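Local coordinates for YceI-like domain protein (Burkholderia cenocepacia BC7, PDB 5IXH) that binds octaprenyl diphosphate in the bore of its lipocalin-like beta-barrel and probably captures antibiotics outside the bacterial cell, at residues A[140-144]-A[145-149]. Sequence-based numbering, arbitrary orientation.
Sequences GEWKD and TSIVA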
ATOM      1  N   GLY A 140     -12.503 -13.665 -12.031  1.00 23.71           N
ATOM      2  CA  GLY A 140     -13.773 -14.352 -12.209  1.00 26.20           C
ATOM      3  C   GLY A 140     -14.882 -13.345 -12.447  1.00 25.81           C
ATOM      4  O   GLY A 140     -14.728 -12.439 -13.258  1.00 25.65           O
ATOM      5  N   GLU A 141     -15.998 -13.479 -11.743  1.00 27.21           N
ATOM      6  CA  GLU A 141     -17.100 -12.539 -11.903  1.00 33.47           C
ATOM      7  C   GLU A 141     -16.713 -11.113 -11.521  1.00 35.25           C
ATOM      8  O   GLU A 141     -17.348 -10.151 -11.969  1.00 33.78           O
ATOM      9  CB  GLU A 141     -18.306 -12.997 -11.086  1.00 35.50           C
ATOM     10  CG  GLU A 141     -18.950 -14.234 -11.668  1.00 59.33           C
ATOM     11  CD  GLU A 141     -20.170 -14.679 -10.896  1.00 64.42           C
ATOM     12  OE1 GLU A 141     -20.396 -14.152  -9.786  1.00 72.46           O
ATOM     13  OE2 GLU A 141     -20.899 -15.556 -11.404  1.00 57.85           O
ATOM     14  N   TRP A 142     -15.655 -10.957 -10.727  1.00 22.85           N
ATOM     15  CA  TRP A 142     -15.257  -9.632 -10.309  1.00 21.51           C
ATOM     16  C   TRP A 142     -14.341  -8.903 -11.296  1.00 23.75           C
ATOM     17  O   TRP A 142     -13.887  -7.792 -11.008  1.00 24.48           O
ATOM     18  CB  TRP A 142     -14.599  -9.701  -8.925  1.00 21.84           C
ATOM     19  CG  TRP A 142     -15.526 -10.221  -7.898  1.00 24.86           C
ATOM     20  CD1 TRP A 142     -15.568 -11.486  -7.407  1.00 25.30           C
ATOM     21  CD2 TRP A 142     -16.598  -9.506  -7.263  1.00 29.08           C
ATOM     22  NE1 TRP A 142     -16.588 -11.604  -6.488  1.00 27.70           N
ATOM     23  CE2 TRP A 142     -17.232 -10.400  -6.378  1.00 46.43           C
ATOM     24  CE3 TRP A 142     -17.065  -8.191  -7.341  1.00 26.41           C
ATOM     25  CZ2 TRP A 142     -18.324 -10.030  -5.587  1.00 38.17           C
ATOM     26  CZ3 TRP A 142     -18.143  -7.819  -6.554  1.00 34.63           C
ATOM     27  CH2 TRP A 142     -18.757  -8.736  -5.682  1.00 37.27           C
ATOM     28  N   LYS A 143     -14.075  -9.493 -12.462  1.00 22.36           N
ATOM     29  CA  LYS A 143     -13.313  -8.775 -13.495  1.00 22.01           C
ATOM     30  C   LYS A 143     -14.086  -7.562 -13.993  1.00 24.50           C
ATOM     31  O   LYS A 143     -13.485  -6.597 -14.459  1.00 26.24           O
ATOM     32  CB  LYS A 143     -12.981  -9.677 -14.687  1.00 22.63           C
ATOM     33  CG  LYS A 143     -11.914 -10.723 -14.398  1.00 23.16           C
ATOM     34  CD  LYS A 143     -11.462 -11.491 -15.635  1.00 26.83           C
ATOM     35  CE  LYS A 143     -12.528 -12.396 -16.186  1.00 52.42           C
ATOM     36  NZ  LYS A 143     -11.989 -13.165 -17.342  1.00 61.09           N
ATOM     37  N   ASP A 144     -15.416  -7.621 -13.928  1.00 23.06           N
ATOM     38  CA  ASP A 144     -16.261  -6.567 -14.482  1.00 24.84           C
ATOM     39  C   ASP A 144     -16.016  -5.246 -13.751  1.00 28.08           C
ATOM     40  O   ASP A 144     -16.373  -5.091 -12.584  1.00 30.56           O
ATOM     41  CB  ASP A 144     -17.740  -6.976 -14.381  1.00 27.38           C
ATOM     42  CG  ASP A 144     -18.671  -6.057 -15.157  1.00 35.01           C
ATOM     43  OD1 ASP A 144     -18.274  -4.923 -15.487  1.00 30.82           O
ATOM     44  OD2 ASP A 144     -19.826  -6.471 -15.430  1.00 37.59           O
ATOM     45  N   THR A 145     -15.421  -4.282 -14.442  1.00 25.66           N
ATOM     46  CA  THR A 145     -15.050  -3.033 -13.791  1.00 23.95           C
ATOM     47  C   THR A 145     -16.214  -2.058 -13.685  1.00 29.78           C
ATOM     48  O   THR A 145     -16.063  -0.980 -13.119  1.00 33.57           O
ATOM     49  CB  THR A 145     -13.877  -2.359 -14.502  1.00 27.34           C
ATOM     50  OG1 THR A 145     -14.215  -2.159 -15.876  1.00 30.73           O
ATOM     51  CG2 THR A 145     -12.644  -3.229 -14.389  1.00 24.94           C
ATOM     52  N   SER A 146     -17.372  -2.441 -14.210  1.00 33.76           N
ATOM     53  CA  SER A 146     -18.575  -1.654 -13.994  1.00 35.28           C
ATOM     54  C   SER A 146     -19.148  -1.987 -12.617  1.00 33.38           C
ATOM     55  O   SER A 146     -20.034  -1.288 -12.124  1.00 42.49           O
ATOM     56  CB  SER A 146     -19.609  -1.922 -15.091  1.00 40.14           C
ATOM     57  OG  SER A 146     -20.265  -3.160 -14.884  1.00 39.23           O
ATOM     58  N   ILE A 147     -18.651  -3.063 -12.007  1.00 30.94           N
ATOM     59  CA  ILE A 147     -19.065  -3.438 -10.651  1.00 36.91           C
ATOM     60  C   ILE A 147     -18.118  -2.840  -9.608  1.00 37.52           C
ATOM     61  O   ILE A 147     -18.556  -2.126  -8.727  1.00 41.36           O
ATOM     62  CB  ILE A 147     -19.119  -4.967 -10.442  1.00 33.30           C
ATOM     63  CG1 ILE A 147     -20.059  -5.630 -11.450  1.00 44.48           C
ATOM     64  CG2 ILE A 147     -19.558  -5.286  -9.013  1.00 36.48           C
ATOM     65  CD1 ILE A 147     -20.005  -7.148 -11.409  1.00 43.21           C
ATOM     66  N   VAL A 148     -16.834  -3.175  -9.681  1.00 26.50           N
ATOM     67  CA  VAL A 148     -15.812  -2.528  -8.869  1.00 24.52           C
ATOM     68  C   VAL A 148     -14.775  -1.978  -9.835  1.00 25.25           C
ATOM     69  O   VAL A 148     -14.257  -2.716 -10.667  1.00 24.00           O
ATOM     70  CB  VAL A 148     -15.115  -3.521  -7.893  1.00 24.02           C
ATOM     71  CG1 VAL A 148     -13.979  -2.843  -7.105  1.00 24.92           C
ATOM     72  CG2 VAL A 148     -16.146  -4.143  -6.957  1.00 29.29           C
ATOM     73  N   ALA A 149     -14.491  -0.681  -9.747  1.00 24.53           N
ATOM     74  CA  ALA A 149     -13.538  -0.060 -10.664  1.00 25.17           C
ATOM     75  C   ALA A 149     -12.173  -0.738 -10.577  1.00 21.82           C
ATOM     76  O   ALA A 149     -11.809  -1.315  -9.567  1.00 21.34           O
ATOM     77  CB  ALA A 149     -13.395   1.422 -10.369  1.00 27.25           C
TER
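Asp144 and Ser146 form an Asx turn, a local contact in the surface loop between strands 121-131 and 151-160, at the mouth of the barrel. Carboxylate oxygen Asp144 OD1 accepts hydrogen bonds from Ser146 N (2.9 Å) and Ser146 OG (2.7 Å), both from above the same face of the carboxylate plane. Asp144 CG lies anti to the backbone N (chi1 -170°), which sets the carboxylate beside its own carbonyl carbon, on the side where the chain runs on to Ser146; aspartate's short chain suits this reach, and serine supplies a second donor beside its own N-H. A beta turn over 144-147 coincides with it, closed by Ile147 N to Asp144 O at 3.1 Å. In this YceI-like, lipocalin-type barrel the loop borders the octaprenyl diphosphate pocket. The broad indole of Trp142 and the branched chain of Ile147 offer apolar surfaces that meet each other and also touch the ligand: Ile147 CG2 touches Trp142 CZ3 at 3.8 Å, the side chains crossing at about a right angle, while Val148 CG2 lies 4.2 Å from Trp142 CE3. Ile147 CD1 also rests 3.7 Å from Asp144 CB. Trp142 meets the ring of Trp70 as well, and Arg132 hydrogen-bonds the carbonyls of Trp142, Val148 and Ala149.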